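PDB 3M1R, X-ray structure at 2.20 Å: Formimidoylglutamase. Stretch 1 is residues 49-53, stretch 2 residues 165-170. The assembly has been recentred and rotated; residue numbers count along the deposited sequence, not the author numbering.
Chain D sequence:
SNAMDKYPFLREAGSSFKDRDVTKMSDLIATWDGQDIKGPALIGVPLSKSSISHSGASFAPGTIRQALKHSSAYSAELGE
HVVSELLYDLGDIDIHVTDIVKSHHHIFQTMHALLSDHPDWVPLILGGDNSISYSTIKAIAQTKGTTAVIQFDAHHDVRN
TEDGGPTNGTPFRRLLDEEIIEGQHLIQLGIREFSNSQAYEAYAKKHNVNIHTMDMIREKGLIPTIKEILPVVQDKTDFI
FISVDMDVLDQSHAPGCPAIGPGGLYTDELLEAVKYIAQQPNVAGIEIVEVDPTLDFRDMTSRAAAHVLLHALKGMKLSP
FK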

# COMPACT_ATOMS: atom_id res chain seq x y z
N LYS D 49 5.91 -22.04 -7.73
CA LYS D 49 6.21 -22.70 -6.46
C LYS D 49 7.62 -23.29 -6.44
O LYS D 49 8.11 -23.68 -5.38
CB LYS D 49 5.14 -23.73 -6.09
CG LYS D 49 4.00 -23.13 -5.28
CD LYS D 49 2.81 -24.06 -5.18
CE LYS D 49 1.63 -23.35 -4.54
NZ LYS D 49 0.36 -24.13 -4.61
N SER D 50 8.26 -23.34 -7.60
CA SER D 50 9.64 -23.81 -7.71
C SER D 50 10.63 -22.74 -7.27
O SER D 50 11.79 -23.03 -6.98
CB SER D 50 9.94 -24.24 -9.15
OG SER D 50 9.30 -23.36 -10.06
N SER D 51 10.14 -21.51 -7.20
CA SER D 51 10.96 -20.38 -6.78
C SER D 51 11.59 -20.59 -5.40
O SER D 51 10.93 -20.99 -4.44
CB SER D 51 10.16 -19.07 -6.79
OG SER D 51 9.76 -18.71 -8.10
N ILE D 52 12.89 -20.34 -5.34
CA ILE D 52 13.62 -20.22 -4.08
C ILE D 52 12.88 -19.21 -3.21
O ILE D 52 12.37 -19.54 -2.14
CB ILE D 52 15.08 -19.79 -4.35
CG1 ILE D 52 15.81 -20.89 -5.14
CG2 ILE D 52 15.79 -19.47 -3.05
CD1 ILE D 52 17.04 -20.43 -5.93
N SER D 53 12.81 -17.97 -3.69
CA SER D 53 12.04 -16.90 -3.05
C SER D 53 10.57 -17.27 -2.96
O SER D 53 10.10 -18.17 -3.67
CB SER D 53 12.15 -15.60 -3.85
OG SER D 53 13.49 -15.13 -3.95
N GLY D 165 16.12 -28.69 -5.42
CA GLY D 165 15.37 -29.44 -6.42
C GLY D 165 15.39 -28.70 -7.75
O GLY D 165 16.31 -27.92 -8.00
N PRO D 166 14.39 -28.95 -8.62
CA PRO D 166 14.29 -28.12 -9.83
C PRO D 166 13.92 -26.69 -9.45
O PRO D 166 12.84 -26.20 -9.80
CB PRO D 166 13.15 -28.78 -10.63
CG PRO D 166 13.05 -30.17 -10.08
CD PRO D 166 13.43 -30.06 -8.62
N THR D 167 14.81 -26.03 -8.71
CA THR D 167 14.53 -24.70 -8.22
C THR D 167 14.69 -23.65 -9.30
O THR D 167 15.13 -23.93 -10.43
CB THR D 167 15.37 -24.29 -6.96
OG1 THR D 167 16.77 -24.48 -7.19
CG2 THR D 167 14.95 -25.09 -5.75
N ASN D 168 14.30 -22.45 -8.91
CA ASN D 168 14.33 -21.27 -9.75
C ASN D 168 15.59 -21.16 -10.58
O ASN D 168 15.54 -20.88 -11.77
CB ASN D 168 14.21 -20.03 -8.85
CG ASN D 168 13.24 -19.04 -9.38
OD1 ASN D 168 12.36 -19.40 -10.17
ND2 ASN D 168 13.37 -17.78 -8.98
N GLY D 169 16.72 -21.38 -9.92
CA GLY D 169 18.01 -21.09 -10.51
C GLY D 169 18.69 -22.23 -11.24
O GLY D 169 19.86 -22.11 -11.61
N THR D 170 17.98 -23.33 -11.47
CA THR D 170 18.65 -24.52 -12.02
C THR D 170 18.46 -24.81 -13.51
O THR D 170 19.08 -25.74 -14.03
CB THR D 170 18.25 -25.80 -11.25
OG1 THR D 170 16.88 -26.12 -11.54
CG2 THR D 170 18.41 -25.60 -9.75
O HOH W 1 14.01 -16.32 -6.44

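A single carbonyl oxygen carries the direct polar link between these two irregular loops, and it does so by serving two donors of unequal strength. Ser 50 O lies 3.2 Å from Asn 168 N, a weak hydrogen bond whose N-H...O angle of 130° departs well from linearity, and the same oxygen sits 3.4 Å from Thr 167 CA in a CA-H...O contact with an angle of 139° at the hydrogen. The carbonyl thus faces two successive residues of the second loop, and the modest geometry of each approach is consistent with an acceptor shared between them.

Neither stretch forms regular helix or strand, and the chain segments, at least 115 residues apart in sequence where they touch, come together without an extended ladder. The backbones are nearest where the CA atoms of Ser 50 and Thr 167 are 5.0 Å apart and those of Ser 51 and Asn 168 are 4.6 Å apart. On the second loop this region opens a type I beta turn from Thr 167 to Thr 170, closed by the backbone hydrogen bond from Thr 170 N to Thr 167 O at 3.1 Å. The turn leaves the amide of Asn 168 free of that closing bond and available to Ser 50.

Asn 168 has the largest area covered by the opposing loop. Its CA-to-CB bond points sideways, and chi1, at -135°, lies between the usual wells. Asn 168 CB packs 3.8 Å from Ile 52 N, while Asn 168 OD1 approaches Ser 51 OG at 3.4 Å; both of these oxygens have hydrogen-bonding partners elsewhere in the structure. The amide nitrogen end takes part in a water-mediated link: Asn 168 ND2 donates a weak hydrogen bond to water 1 over 3.0 Å, and this water is also hydrogen-bonded to Ser 53 OG at 2.8 Å. Ser 53, which makes no direct contact with the second loop, is thereby connected to it through solvent.

Ile 52 supplies the apolar part of the contact. Although its CA-to-CB bond points sideways, the end of the side chain comes nearer, with chi1 in m and chi2 in t. Ile 52 CG1 lies 3.9 Å from Thr 167 CB, and Ile 52 CD1 reaches 4.1 Å from both Asn 168 CB and Gly 169 N, so the isoleucine lies along the start of the turn in van der Waals contact. At the other end, Ser 50 CB rests 3.6 Å from Pro 166 O. Altogether the contact buries 265 Å², summed over both sides.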